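Local coordinates for protein homoserine kinase (Listeria monocytogenes, PDB 3HUL) that probably catalyses the ATP-dependent phosphorylation of L-homoserine to O-phospho-L-homoserine, a late step of threonine biosynthesis, as a GHMP-family kinase, at residues D79-A83 and R84-S88; E121-P124 and D125-A128. All blocks are in the same frame, centred on the assembly; numbering follows the deposited sequence.

Contact 1: residues D79-A83 and R84-S88; sequences DIPPA and RGLGS. With SO4 (sulfate ion), chain C.
R84 folds back on P81 and P82 in the glycine-rich phosphate-binding loop of the GHMP kinases, PPARGLGSS. The loop lies between strand 72-78 and helix 88-103 and belongs to the predicted ATP site. From CB, which sits 3.6 Å from P81 O, the R84 chain bends at chi2 (66°) and again at chi3 (50°). CD then passes A83 O, and the guanidinium comes back alongside P82. NE donates to P82 O at 2.8 Å, and NH2 donates to the same oxygen at 3.0 Å. The guanidinium thus presents its NE side and grips one oxygen with two nitrogens. NH2 approaches in the carbonyl plane on a lone pair, while NE is tilted from that plane. P81 CB lies over one face of the guanidinium, toward its rim. NH1 donates to P162 O, beyond the loop, so all three guanidinium nitrogens are engaged.

On the inner side of the turn, backbone N-H groups converge on a sulfate. G85 N, G87 N and S88 N each donate to a different sulfate oxygen. The sulfate probably comes from the crystallisation liquor, and its place is consistent with a phosphate site of the nucleotide. A water joins the loop to the sulfate. It donates to P81 O and to the sulfate, and accepts from R84 N and L86 N.

I80 touches the far limb of the loop through CG2, 3.5 Å from L86 O. It also packs on L86 CB. G87 takes the N-cap position. The first helical residue is S88, whose OG points away from the sulfate and gives a weak hydrogen bond to I80 O at 3.5 Å.

Contact 2: residues E121-P124 and D125-A128; sequences EGHP and DNVA
The H123 imidazole meets D125 and N126 with its edge, near the ring plane, and a water lies over one face, offset toward the rim. ND1 donates to D125 OD1 at 2.8 Å. The bond is nearly straight, at 164°, and OD1 lies almost in the ring plane. OD1 is met on its syn side, but the ring and carboxylate planes stand 71° apart. Both side chains hold CG between the backbone N and the carbonyl carbon (chi1 56° for H123, 54° for D125), an orientation that lets the ring and the carboxylate meet across the turn. N126 OD1 stands beside the same edge, 3.3 Å from H123 CE1, with its amide turned steeply to the ring. The amide nitrogen of N126 is bonded to T10 OG1.

The backbone closes the turn as A128 N donates to P124 O at 2.9 Å. The water on the imidazole face donates to H123 O and accepts from V127 N. It therefore bridges H123, early in the loop, to V127 of the next helix. E121 CG touches V127 CG1 at 3.8 Å across the bend.

This is a short loop between two helices, beside the predicted ATP site. G122, with positive phi, is the first residue to leave helix 110-121, and the chain then turns into helix 127-132. V127 packs on A117 and A118 of the first helix, and on S90 of helix 88-103. P124 also rests on A118. D125 and N126 lie against A12 of strand 3-12.

From the N terminus, strand 72-78 leads into contact 1, where the loop 79-88 turns back on itself before helix 88-103. The chain then runs through that helix and helix 110-121 to contact 2, which bends it from helix 110-121 into helix 127-132. The contacts are in series: neither encloses or crosses the other. Their centres are about 14 Å apart, yet they touch, with G87 CA 3.7 Å from N126 ND2. S90, just inside helix 88-103, also meets N126. Contact 1 joins sheet to helix, and contact 2 joins two helices. The packing of G87 on N126 sets the 121-128 turn beside the phosphate-binding loop.

Contact 1: residues D79-A83 and R84-S88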
# COMPACT_ATOMS: atom_id res chain seq x y z
N ASP A 79 16.63 4.45 -28.60
CA ASP A 79 17.53 5.34 -27.86
C ASP A 79 17.98 4.73 -26.52
O ASP A 79 18.49 5.43 -25.65
CB ASP A 79 16.97 6.77 -27.75
CG ASP A 79 15.72 6.89 -26.86
OD1 ASP A 79 14.96 5.91 -26.68
OD2 ASP A 79 15.50 8.01 -26.34
N ILE A 80 17.78 3.42 -26.38
CA ILE A 80 18.42 2.63 -25.33
C ILE A 80 19.77 2.15 -25.87
O ILE A 80 19.81 1.25 -26.70
CB ILE A 80 17.59 1.34 -24.94
CG1 ILE A 80 16.10 1.64 -24.69
CG2 ILE A 80 18.20 0.62 -23.72
CD1 ILE A 80 15.23 0.37 -24.69
N PRO A 81 20.89 2.74 -25.40
CA PRO A 81 22.19 2.31 -25.90
C PRO A 81 22.45 0.84 -25.60
O PRO A 81 22.18 0.38 -24.46
CB PRO A 81 23.18 3.19 -25.13
CG PRO A 81 22.37 4.37 -24.70
CD PRO A 81 21.02 3.80 -24.39
N PRO A 82 22.95 0.08 -26.60
CA PRO A 82 23.24 -1.33 -26.46
C PRO A 82 24.33 -1.55 -25.45
O PRO A 82 25.25 -0.72 -25.31
CB PRO A 82 23.75 -1.74 -27.85
CG PRO A 82 23.34 -0.65 -28.76
CD PRO A 82 23.32 0.59 -27.94
N ALA A 83 24.22 -2.68 -24.75
CA ALA A 83 25.18 -3.10 -23.74
C ALA A 83 25.60 -1.97 -22.78
O ALA A 83 26.77 -1.83 -22.44
CB ALA A 83 26.40 -3.78 -24.40
N ARG A 84 24.63 -1.19 -22.30
CA ARG A 84 24.96 -0.11 -21.37
C ARG A 84 24.35 -0.25 -19.96
O ARG A 84 24.47 0.65 -19.14
CB ARG A 84 24.65 1.26 -22.00
CG ARG A 84 25.84 2.26 -21.90
CD ARG A 84 27.05 1.77 -22.76
NE ARG A 84 26.67 1.41 -24.13
CZ ARG A 84 26.55 2.30 -25.11
NH1 ARG A 84 26.75 3.60 -24.86
NH2 ARG A 84 26.19 1.92 -26.34
N GLY A 85 23.73 -1.40 -19.68
CA GLY A 85 23.14 -1.67 -18.35
C GLY A 85 21.71 -1.15 -18.20
O GLY A 85 21.17 -1.12 -17.09
N LEU A 86 21.12 -0.73 -19.32
CA LEU A 86 19.76 -0.19 -19.34
C LEU A 86 18.74 -1.09 -20.06
O LEU A 86 17.68 -0.63 -20.46
CB LEU A 86 19.75 1.23 -19.91
CG LEU A 86 20.48 2.28 -19.08
CD1 LEU A 86 20.73 3.55 -19.92
CD2 LEU A 86 19.71 2.63 -17.79
N GLY A 87 19.05 -2.38 -20.18
CA GLY A 87 18.08 -3.33 -20.63
C GLY A 87 17.76 -3.22 -22.12
O GLY A 87 16.61 -3.39 -22.52
N SER A 88 18.80 -2.94 -22.91
CA SER A 88 18.71 -2.92 -24.36
C SER A 88 18.44 -4.32 -24.88
O SER A 88 17.50 -4.57 -25.66
CB SER A 88 20.04 -2.42 -24.96
OG SER A 88 19.89 -2.21 -26.36
S SO4 C . 22.02 -4.28 -21.29
O1 SO4 C . 21.25 -4.31 -20.04
O2 SO4 C . 23.39 -4.02 -20.89
O3 SO4 C . 21.97 -5.57 -22.01
O4 SO4 C . 21.52 -3.26 -22.18
O HOH W 1 21.67 -0.80 -22.22

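Contact 2: residues E121-P124 and D125-A128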
# COMPACT_ATOMS: atom_id res chain seq x y z
N GLU A 121 16.16 -14.91 -21.12
CA GLU A 121 17.25 -14.12 -20.56
C GLU A 121 17.98 -14.77 -19.38
O GLU A 121 19.14 -14.42 -19.11
CB GLU A 121 16.77 -12.72 -20.18
CG GLU A 121 16.34 -11.87 -21.39
CD GLU A 121 17.51 -11.20 -22.10
OE1 GLU A 121 17.66 -9.99 -21.92
OE2 GLU A 121 18.28 -11.87 -22.84
N GLY A 122 17.32 -15.71 -18.70
CA GLY A 122 17.90 -16.38 -17.55
C GLY A 122 17.63 -15.68 -16.22
O GLY A 122 18.00 -16.20 -15.17
N HIS A 123 17.00 -14.50 -16.29
CA HIS A 123 16.59 -13.73 -15.09
C HIS A 123 15.40 -12.81 -15.40
O HIS A 123 15.22 -12.38 -16.54
CB HIS A 123 17.77 -12.93 -14.52
CG HIS A 123 18.41 -12.00 -15.50
ND1 HIS A 123 18.31 -10.62 -15.39
CD2 HIS A 123 19.18 -12.24 -16.59
CE1 HIS A 123 18.97 -10.06 -16.39
NE2 HIS A 123 19.51 -11.02 -17.13
N PRO A 124 14.59 -12.49 -14.38
CA PRO A 124 13.34 -11.81 -14.67
C PRO A 124 13.39 -10.28 -14.53
O PRO A 124 12.41 -9.63 -14.89
CB PRO A 124 12.39 -12.41 -13.63
CG PRO A 124 13.26 -12.82 -12.47
CD PRO A 124 14.70 -12.82 -12.94
N ASP A 125 14.50 -9.71 -14.06
CA ASP A 125 14.46 -8.35 -13.51
C ASP A 125 14.64 -7.19 -14.50
O ASP A 125 14.40 -6.03 -14.14
CB ASP A 125 15.31 -8.20 -12.23
CG ASP A 125 16.77 -8.68 -12.40
OD1 ASP A 125 17.04 -9.65 -13.14
OD2 ASP A 125 17.64 -8.07 -11.75
N ASN A 126 15.06 -7.48 -15.73
CA ASN A 126 14.84 -6.53 -16.82
C ASN A 126 13.49 -6.76 -17.48
O ASN A 126 12.72 -5.81 -17.62
CB ASN A 126 15.94 -6.55 -17.88
CG ASN A 126 17.28 -6.08 -17.34
OD1 ASN A 126 18.12 -6.91 -17.01
ND2 ASN A 126 17.48 -4.75 -17.25
N VAL A 127 13.21 -8.02 -17.86
CA VAL A 127 12.06 -8.35 -18.70
C VAL A 127 10.68 -8.16 -18.06
O VAL A 127 9.73 -7.77 -18.73
CB VAL A 127 12.17 -9.78 -19.37
CG1 VAL A 127 13.36 -9.83 -20.35
CG2 VAL A 127 12.22 -10.91 -18.35
N ALA A 128 10.54 -8.43 -16.76
CA ALA A 128 9.25 -8.25 -16.13
C ALA A 128 8.84 -6.75 -16.15
O ALA A 128 7.76 -6.42 -16.63
CB ALA A 128 9.23 -8.85 -14.70
O HOH W 2 15.51 -9.90 -17.29